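Local atomic coordinates of uncharacterized protein (Leishmania major, PDB entry 2B4W), a protein that is of unknown function but belongs to a family related to the five-bladed beta-propeller glycosidases of the beta-fructosidase clan. Residues Y28-P36 with Y280-E288; R48-A56 with C253-A261. All blocks are in the same frame, centred on the assembly; numbering follows the deposited sequence.

Contact 1: Y28-P36 with Y280-E288; sequences YDVYNCSVP and YSGVGDSHE
Tyr31 lays its ring over the backbone of Asp285. The carbonyl Asp285 O sits 3.2 Å above the ring plane, over its centre, and the peptide nitrogen of Ser286 lies over the same face. CG of Tyr31 falls between the backbone N and the carbonyl carbon (chi1 63°). This carries the ring across the turn that joins strands 277-283 and 287-293. Asp285 closes on the ring with its carboxyl carbon, CG, 3.7 Å from Tyr31 CE2.

Further along, Asn32 OD1 comes down on Gly282 CA at 3.4 Å, where glycine presents no side chain. One water donates to Asn32 OD1 and Asp285 OD1 and accepts from Asp285 N. Two other waters join the Asp29 carboxylate to Asp285 O and Ser286 O; OD2 of Asp29 also forms a salt bridge with Arg52 NE.

The direct hydrogen bond is from Cys33 N to Glu288 OE1, 3.0 Å and nearly straight at 164°. It arrives from above the carboxylate plane. Glu288 bends at chi2 (63°), which brings its carboxylate against Cys33; Cys33 SG touches Glu288 CG at 3.4 Å. OE2 is hydrogen-bonded to Ser267 OG, which also meets Cys33 O, so both oxygens of this buried group have polar partners.

At the far end Pro36 CG stands 3.5 Å from the Tyr280 ring centroid, directly over the face, a CH-pi contact. Where the turn enters strand 287-293, Ser286 and His287 both face Val283, a classic beta bulge. Strand 29-31 pairs with strand 42-50, and strand 277-283 lies between 264-271 and 287-293. Phe22 of strand 16-23 packs on Val30, Cys33 and Glu288.

Contact 2: R48-A56 with C253-A261; sequences RVEKRDIWA and CEPKVPLLA
Lys256 pushes its ammonium group into a cluster of four oxygens on segment 48-56. NZ gives a hydrogen bond of 2.9 Å to Lys51 O and makes a salt bridge of 3.0 Å with Glu50 OE1. Weak bonds run from the same nitrogen to Arg52 O and Ile54 O. Four acceptors thus compete for three N-H groups. The carboxylate of Glu50 is met from above its plane, 36° out, and the two side chains cross at about a right angle. Glu50 OE1 is also hydrogen-bonded to Tyr31 OH, and OE2 to the backbone N of Ala57. The Lys256 chain is extended until its last torsion, where it bends (chi4 71°) and turns NZ toward the oxygens.

The three carbonyls belong to the type I beta turn from Lys51 to Ile54, which follows strand 42-50. The fold is consistent with a five-bladed beta-propeller, and here a loop between strands 238-245 and 264-271 inserts a lysine into the turn.

Trp55 covers the aliphatic part of that lysine. The indole and the lysine chain slide past each other in opposite directions, with Lys256 CE 3.6 Å above the Trp55 ring plane. Lys256 CD is 3.7 Å from the centroid of the Trp55 six-membered ring, a CH-pi contact. Val257 CG1 meets the indole at its edge, 3.6 Å from Trp55 CZ2. Leu260 CD1 also approaches that edge, at 4.1 Å from Trp55 CH2.

Arg52 runs alongside Lys256 in the opposite sense, CG to CG at 4.1 Å. Its guanidinium, held by Asp29, lies with one face over the carbonyl Glu254 O.

In the fold
The two contacts lie on the same side of the chain centre, with their own centres about 10 Å apart. They touch directly. Tyr31 OH of contact 1 is 2.6 Å from Glu50 OE1 of contact 2, a probable hydrogen bond, so one carboxylate oxygen serves both the tyrosine and the lysine. Gly284 O is 2.7 Å from Lys256 N, which ties the turn of contact 1 to the loop of contact 2. Val283 CG1 packs on Cys253 SG at 3.3 Å. Strands 29-31 and 42-50 are neighbours in one sheet. No ligand or active site is established here, so any link to function remains open.

Contact 1: Y28-P36 with Y280-E288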
loop_
_atom_site.group_PDB
_atom_site.type_symbol
_atom_site.label_atom_id
_atom_site.label_comp_id
_atom_site.label_asym_id
_atom_site.label_seq_id
_atom_site.Cartn_x
_atom_site.Cartn_y
_atom_site.Cartn_z
ATOM N N TYR A 28 10.698 5.690 -18.081
ATOM C CA TYR A 28 10.643 5.175 -16.721
ATOM C C TYR A 28 9.606 4.081 -16.507
ATOM O O TYR A 28 8.592 3.982 -17.186
ATOM C CB TYR A 28 10.338 6.293 -15.731
ATOM C CG TYR A 28 11.443 7.285 -15.526
ATOM C CD1 TYR A 28 11.581 8.345 -16.422
ATOM C CD2 TYR A 28 12.320 7.174 -14.462
ATOM C CE1 TYR A 28 12.598 9.259 -16.228
ATOM C CE2 TYR A 28 13.344 8.098 -14.270
ATOM C CZ TYR A 28 13.468 9.129 -15.166
ATOM O OH TYR A 28 14.472 10.064 -14.995
ATOM N N ASP A 29 9.890 3.257 -15.500
ATOM C CA ASP A 29 8.901 2.357 -14.931
ATOM C C ASP A 29 8.141 3.154 -13.861
ATOM O O ASP A 29 8.689 4.091 -13.272
ATOM C CB ASP A 29 9.514 1.132 -14.281
ATOM C CG ASP A 29 9.927 0.040 -15.236
ATOM O OD1 ASP A 29 9.449 0.058 -16.383
ATOM O OD2 ASP A 29 10.731 -0.827 -14.838
ATOM N N VAL A 30 6.910 2.767 -13.632
ATOM C CA VAL A 30 6.065 3.309 -12.578
ATOM C C VAL A 30 5.439 2.125 -11.852
ATOM O O VAL A 30 4.832 1.300 -12.531
ATOM C CB VAL A 30 4.948 4.217 -13.104
ATOM C CG1 VAL A 30 4.126 4.696 -11.904
ATOM C CG2 VAL A 30 5.506 5.384 -13.895
ATOM N N TYR A 31 5.608 2.025 -10.549
ATOM C CA TYR A 31 5.175 0.829 -9.834
ATOM C C TYR A 31 5.016 1.187 -8.356
ATOM O O TYR A 31 5.183 2.361 -8.071
ATOM C CB TYR A 31 6.130 -0.323 -10.053
ATOM C CG TYR A 31 7.542 -0.201 -9.574
ATOM C CD1 TYR A 31 8.510 0.532 -10.258
ATOM C CD2 TYR A 31 7.922 -0.848 -8.415
ATOM C CE1 TYR A 31 9.794 0.591 -9.754
ATOM C CE2 TYR A 31 9.196 -0.794 -7.906
ATOM C CZ TYR A 31 10.140 -0.059 -8.596
ATOM O OH TYR A 31 11.418 -0.001 -8.086
ATOM N N ASN A 32 4.681 0.193 -7.564
ATOM C CA ASN A 32 4.354 0.283 -6.156
ATOM C C ASN A 32 3.715 1.631 -5.815
ATOM O O ASN A 32 4.216 2.443 -5.044
ATOM C CB ASN A 32 5.607 0.036 -5.328
ATOM C CG ASN A 32 6.137 -1.373 -5.512
ATOM O OD1 ASN A 32 5.535 -2.224 -6.166
ATOM N ND2 ASN A 32 7.290 -1.624 -4.907
ATOM N N CYS A 33 2.562 1.852 -6.429
ATOM C CA CYS A 33 1.845 3.122 -6.275
ATOM C C CYS A 33 1.196 3.211 -4.907
ATOM O O CYS A 33 1.089 2.214 -4.186
ATOM C CB CYS A 33 0.798 3.209 -7.375
ATOM S SG CYS A 33 1.516 3.414 -9.038
ATOM N N SER A 34 0.725 4.412 -4.562
ATOM C CA SER A 34 -0.203 4.510 -3.444
ATOM C C SER A 34 -1.547 3.912 -3.845
ATOM O O SER A 34 -1.789 3.606 -5.023
ATOM C CB SER A 34 -0.450 5.946 -3.006
ATOM O OG SER A 34 -0.970 6.722 -4.045
ATOM N N VAL A 35 -2.464 3.788 -2.889
ATOM C CA VAL A 35 -3.834 3.476 -3.361
ATOM C C VAL A 35 -4.344 4.665 -4.125
ATOM O O VAL A 35 -3.972 5.817 -3.832
ATOM C CB VAL A 35 -4.750 3.145 -2.173
ATOM C CG1 VAL A 35 -4.884 4.368 -1.293
ATOM C CG2 VAL A 35 -6.103 2.702 -2.674
ATOM N N PRO A 36 -5.178 4.556 -5.147
ATOM C CA PRO A 36 -5.748 5.795 -5.687
ATOM C C PRO A 36 -6.550 6.586 -4.663
ATOM O O PRO A 36 -6.975 6.070 -3.632
ATOM C CB PRO A 36 -6.687 5.273 -6.794
ATOM C CG PRO A 36 -5.976 4.017 -7.220
ATOM C CD PRO A 36 -5.621 3.374 -5.897
ATOM N N TYR A 280 -5.358 -2.481 -6.664
ATOM C CA TYR A 280 -4.190 -1.868 -7.276
ATOM C C TYR A 280 -2.935 -2.437 -6.638
ATOM O O TYR A 280 -2.821 -2.590 -5.415
ATOM C CB TYR A 280 -4.257 -0.352 -7.119
ATOM C CG TYR A 280 -5.395 0.282 -7.890
ATOM C CD1 TYR A 280 -6.707 0.287 -7.447
ATOM C CD2 TYR A 280 -5.117 0.885 -9.109
ATOM C CE1 TYR A 280 -7.720 0.880 -8.192
ATOM C CE2 TYR A 280 -6.112 1.472 -9.847
ATOM C CZ TYR A 280 -7.414 1.473 -9.391
ATOM O OH TYR A 280 -8.360 2.075 -10.185
ATOM N N SER A 281 -1.983 -2.780 -7.514
ATOM C CA SER A 281 -0.764 -3.401 -7.041
ATOM C C SER A 281 0.434 -3.054 -7.916
ATOM O O SER A 281 0.270 -2.881 -9.120
ATOM C CB SER A 281 -0.899 -4.924 -7.057
ATOM O OG SER A 281 0.117 -5.554 -6.285
ATOM N N GLY A 282 1.592 -2.989 -7.253
ATOM C CA GLY A 282 2.838 -2.998 -8.019
ATOM C C GLY A 282 2.983 -4.416 -8.577
ATOM O O GLY A 282 2.609 -5.371 -7.902
ATOM N N VAL A 283 3.503 -4.513 -9.786
ATOM C CA VAL A 283 3.672 -5.765 -10.504
ATOM C C VAL A 283 5.125 -5.956 -10.943
ATOM O O VAL A 283 5.649 -5.124 -11.688
ATOM C CB VAL A 283 2.726 -5.772 -11.719
ATOM C CG1 VAL A 283 2.972 -7.014 -12.557
ATOM C CG2 VAL A 283 1.268 -5.680 -11.275
ATOM N N GLY A 284 5.796 -7.015 -10.500
ATOM C CA GLY A 284 7.171 -7.292 -10.919
ATOM C C GLY A 284 8.183 -6.207 -10.660
ATOM O O GLY A 284 9.269 -6.239 -11.260
ATOM N N ASP A 285 7.894 -5.243 -9.795
ATOM C CA ASP A 285 8.688 -4.063 -9.514
ATOM C C ASP A 285 8.933 -3.259 -10.791
ATOM O O ASP A 285 9.924 -2.532 -10.903
ATOM C CB ASP A 285 10.029 -4.356 -8.834
ATOM C CG ASP A 285 9.920 -4.384 -7.320
ATOM O OD1 ASP A 285 8.803 -4.519 -6.768
ATOM O OD2 ASP A 285 10.955 -4.279 -6.632
ATOM N N SER A 286 8.017 -3.382 -11.744
ATOM C CA SER A 286 8.115 -2.624 -12.989
ATOM C C SER A 286 6.845 -1.976 -13.511
ATOM O O SER A 286 6.926 -1.011 -14.299
ATOM C CB SER A 286 8.608 -3.600 -14.081
ATOM O OG SER A 286 7.660 -4.618 -14.348
ATOM N N HIS A 287 5.673 -2.486 -13.129
ATOM C CA HIS A 287 4.391 -1.976 -13.604
ATOM C C HIS A 287 3.421 -1.815 -12.427
ATOM O O HIS A 287 3.712 -2.248 -11.315
ATOM C CB HIS A 287 3.745 -2.891 -14.647
ATOM C CG HIS A 287 4.457 -3.072 -15.954
ATOM N ND1 HIS A 287 5.682 -3.712 -16.037
ATOM C CD2 HIS A 287 4.159 -2.744 -17.230
ATOM C CE1 HIS A 287 6.102 -3.761 -17.296
ATOM N NE2 HIS A 287 5.193 -3.178 -18.053
ATOM N N GLU A 288 2.279 -1.199 -12.689
ATOM C CA GLU A 288 1.175 -1.089 -11.734
ATOM C C GLU A 288 -0.038 -1.789 -12.338
ATOM O O GLU A 288 -0.391 -1.499 -13.474
ATOM C CB GLU A 288 0.896 0.371 -11.385
ATOM C CG GLU A 288 -0.037 0.670 -10.238
ATOM C CD GLU A 288 0.358 0.224 -8.855
ATOM O OE1 GLU A 288 1.569 0.027 -8.584
ATOM O OE2 GLU A 288 -0.547 0.079 -7.978
HETATM O O HOH W 1 11.786 -0.762 -12.369
HETATM O O HOH W 2 6.605 0.097 -16.704
HETATM O O HOH W 3 12.691 -1.823 -7.140
HETATM O O HOH W 4 5.930 -4.735 -7.529
HETATM O O HOH W 5 8.485 -4.553 -3.822
#

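Contact 2: R48-A56 with C253-A261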
loop_
_atom_site.group_PDB
_atom_site.type_symbol
_atom_site.label_atom_id
_atom_site.label_comp_id
_atom_site.label_asym_id
_atom_site.label_seq_id
_atom_site.Cartn_x
_atom_site.Cartn_y
_atom_site.Cartn_z
ATOM N N ARG A 48 5.788 5.363 -7.810
ATOM C CA ARG A 48 7.240 5.259 -7.682
ATOM C C ARG A 48 7.795 5.155 -9.091
ATOM O O ARG A 48 7.383 4.257 -9.848
ATOM C CB ARG A 48 7.621 4.095 -6.798
ATOM C CG ARG A 48 9.032 3.590 -6.796
ATOM C CD ARG A 48 9.176 2.218 -6.114
ATOM N NE ARG A 48 10.567 1.903 -5.936
ATOM C CZ ARG A 48 11.235 1.097 -5.171
ATOM N NH1 ARG A 48 10.711 0.263 -4.302
ATOM N NH2 ARG A 48 12.572 1.108 -5.284
ATOM N N VAL A 49 8.599 6.107 -9.466
ATOM C CA VAL A 49 9.193 6.309 -10.765
ATOM C C VAL A 49 10.707 6.056 -10.735
ATOM O O VAL A 49 11.506 6.694 -10.064
ATOM C CB VAL A 49 8.896 7.723 -11.282
ATOM C CG1 VAL A 49 9.261 7.838 -12.753
ATOM C CG2 VAL A 49 7.416 8.005 -11.052
ATOM N N GLU A 50 11.095 5.055 -11.522
ATOM C CA GLU A 50 12.470 4.592 -11.564
ATOM C C GLU A 50 12.720 3.890 -12.893
ATOM O O GLU A 50 11.857 3.210 -13.451
ATOM C CB GLU A 50 12.714 3.730 -10.344
ATOM C CG GLU A 50 14.074 3.041 -10.241
ATOM C CD GLU A 50 14.120 2.185 -8.987
ATOM O OE1 GLU A 50 13.623 1.052 -9.012
ATOM O OE2 GLU A 50 14.643 2.640 -7.955
ATOM N N LYS A 51 13.931 4.108 -13.376
ATOM C CA LYS A 51 14.555 3.450 -14.511
ATOM C C LYS A 51 14.634 1.955 -14.285
ATOM O O LYS A 51 15.015 1.460 -13.222
ATOM C CB LYS A 51 15.957 4.042 -14.726
ATOM C CG LYS A 51 15.993 5.061 -15.854
ATOM C CD LYS A 51 17.378 5.406 -16.356
ATOM C CE LYS A 51 18.314 4.277 -16.699
ATOM N NZ LYS A 51 18.882 4.241 -18.073
ATOM N N ARG A 52 14.239 1.179 -15.296
ATOM C CA ARG A 52 14.214 -0.243 -15.051
ATOM C C ARG A 52 15.601 -0.841 -14.808
ATOM O O ARG A 52 15.738 -1.808 -14.046
ATOM C CB ARG A 52 13.564 -1.033 -16.201
ATOM C CG ARG A 52 13.297 -2.421 -15.616
ATOM C CD ARG A 52 12.529 -3.338 -16.513
ATOM N NE ARG A 52 11.217 -2.835 -16.889
ATOM C CZ ARG A 52 10.494 -3.337 -17.880
ATOM N NH1 ARG A 52 10.956 -4.356 -18.593
ATOM N NH2 ARG A 52 9.312 -2.797 -18.136
ATOM N N ASP A 53 16.621 -0.274 -15.453
ATOM C CA ASP A 53 17.937 -0.900 -15.287
ATOM C C ASP A 53 18.763 -0.335 -14.151
ATOM O O ASP A 53 19.990 -0.441 -14.187
ATOM C CB ASP A 53 18.738 -0.764 -16.588
ATOM C CG ASP A 53 18.801 0.684 -17.031
ATOM O OD1 ASP A 53 18.428 1.535 -16.198
ATOM O OD2 ASP A 53 19.211 0.954 -18.175
ATOM N N ILE A 54 18.157 0.256 -13.130
ATOM C CA ILE A 54 18.942 0.666 -11.967
ATOM C C ILE A 54 18.121 0.559 -10.687
ATOM O O ILE A 54 16.893 0.653 -10.723
ATOM C CB ILE A 54 19.480 2.090 -12.176
ATOM C CG1 ILE A 54 19.636 2.951 -10.929
ATOM C CG2 ILE A 54 18.603 2.814 -13.190
ATOM C CD1 ILE A 54 20.889 3.789 -10.854
ATOM N N TRP A 55 18.806 0.366 -9.568
ATOM C CA TRP A 55 18.217 0.182 -8.255
ATOM C C TRP A 55 18.450 1.355 -7.322
ATOM O O TRP A 55 19.371 2.164 -7.436
ATOM C CB TRP A 55 18.778 -1.141 -7.674
ATOM C CG TRP A 55 18.267 -2.274 -8.531
ATOM C CD1 TRP A 55 18.671 -2.619 -9.788
ATOM C CD2 TRP A 55 17.238 -3.204 -8.176
ATOM N NE1 TRP A 55 17.959 -3.708 -10.237
ATOM C CE2 TRP A 55 17.074 -4.085 -9.260
ATOM C CE3 TRP A 55 16.448 -3.367 -7.037
ATOM C CZ2 TRP A 55 16.144 -5.126 -9.243
ATOM C CZ3 TRP A 55 15.532 -4.398 -7.026
ATOM C CH2 TRP A 55 15.382 -5.267 -8.119
ATOM N N ALA A 56 17.554 1.482 -6.349
ATOM C CA ALA A 56 17.581 2.570 -5.386
ATOM C C ALA A 56 17.743 3.950 -6.028
ATOM O O ALA A 56 18.507 4.722 -5.433
ATOM C CB ALA A 56 18.688 2.388 -4.352
ATOM N N CYS A 253 3.816 -9.154 -18.078
ATOM C CA CYS A 253 4.766 -8.065 -18.191
ATOM C C CYS A 253 6.107 -8.514 -17.604
ATOM O O CYS A 253 6.150 -9.374 -16.728
ATOM C CB CYS A 253 4.270 -6.799 -17.496
ATOM S SG CYS A 253 3.685 -7.043 -15.801
ATOM N N GLU A 254 7.191 -7.920 -18.095
ATOM C CA GLU A 254 8.527 -8.236 -17.587
ATOM C C GLU A 254 8.840 -7.640 -16.229
ATOM O O GLU A 254 8.738 -6.431 -15.974
ATOM C CB GLU A 254 9.571 -7.747 -18.608
ATOM C CG GLU A 254 9.270 -8.268 -20.007
ATOM C CD GLU A 254 9.374 -9.783 -20.073
ATOM O OE1 GLU A 254 10.461 -10.282 -19.716
ATOM O OE2 GLU A 254 8.393 -10.451 -20.470
ATOM N N PRO A 255 9.270 -8.458 -15.274
ATOM C CA PRO A 255 9.626 -7.849 -13.983
ATOM C C PRO A 255 10.884 -6.991 -14.131
ATOM O O PRO A 255 11.492 -6.901 -15.199
ATOM C CB PRO A 255 9.875 -9.046 -13.071
ATOM C CG PRO A 255 10.182 -10.179 -13.993
ATOM C CD PRO A 255 9.465 -9.906 -15.278
ATOM N N LYS A 256 11.249 -6.354 -13.024
ATOM C CA LYS A 256 12.466 -5.555 -13.010
ATOM C C LYS A 256 13.630 -6.511 -13.309
ATOM O O LYS A 256 14.494 -6.251 -14.135
ATOM C CB LYS A 256 12.699 -4.853 -11.677
ATOM C CG LYS A 256 13.717 -3.721 -11.746
ATOM C CD LYS A 256 13.745 -2.926 -10.458
ATOM C CE LYS A 256 14.637 -1.698 -10.558
ATOM N NZ LYS A 256 14.093 -0.622 -11.406
ATOM N N VAL A 257 13.597 -7.625 -12.594
ATOM C CA VAL A 257 14.524 -8.728 -12.779
ATOM C C VAL A 257 13.770 -10.046 -12.663
ATOM O O VAL A 257 12.741 -10.111 -11.995
ATOM C CB VAL A 257 15.660 -8.692 -11.752
ATOM C CG1 VAL A 257 16.497 -7.441 -11.984
ATOM C CG2 VAL A 257 15.097 -8.751 -10.345
ATOM N N PRO A 258 14.309 -11.049 -13.339
ATOM C CA PRO A 258 13.722 -12.387 -13.391
ATOM C C PRO A 258 13.342 -12.912 -12.011
ATOM O O PRO A 258 12.382 -13.653 -11.810
ATOM C CB PRO A 258 14.847 -13.249 -13.967
ATOM C CG PRO A 258 16.037 -12.372 -14.126
ATOM C CD PRO A 258 15.543 -10.954 -14.141
ATOM N N LEU A 259 14.131 -12.530 -11.024
ATOM C CA LEU A 259 13.921 -12.973 -9.656
ATOM C C LEU A 259 12.559 -12.575 -9.101
ATOM O O LEU A 259 12.067 -13.154 -8.125
ATOM C CB LEU A 259 15.045 -12.364 -8.822
ATOM C CG LEU A 259 15.157 -12.684 -7.353
ATOM C CD1 LEU A 259 16.633 -12.626 -6.952
ATOM C CD2 LEU A 259 14.353 -11.744 -6.468
ATOM N N LEU A 260 11.960 -11.557 -9.709
ATOM C CA LEU A 260 10.714 -11.003 -9.185
ATOM C C LEU A 260 9.571 -11.337 -10.131
ATOM O O LEU A 260 8.623 -10.563 -10.229
ATOM C CB LEU A 260 10.869 -9.500 -9.003
ATOM C CG LEU A 260 11.804 -9.083 -7.861
ATOM C CD1 LEU A 260 12.048 -7.586 -7.905
ATOM C CD2 LEU A 260 11.238 -9.510 -6.516
ATOM N N ALA A 261 9.708 -12.487 -10.792
ATOM C CA ALA A 261 8.720 -12.964 -11.747
ATOM C C ALA A 261 7.463 -13.485 -11.059
ATOM O O ALA A 261 6.438 -13.718 -11.698
ATOM C CB ALA A 261 9.319 -14.042 -12.648
#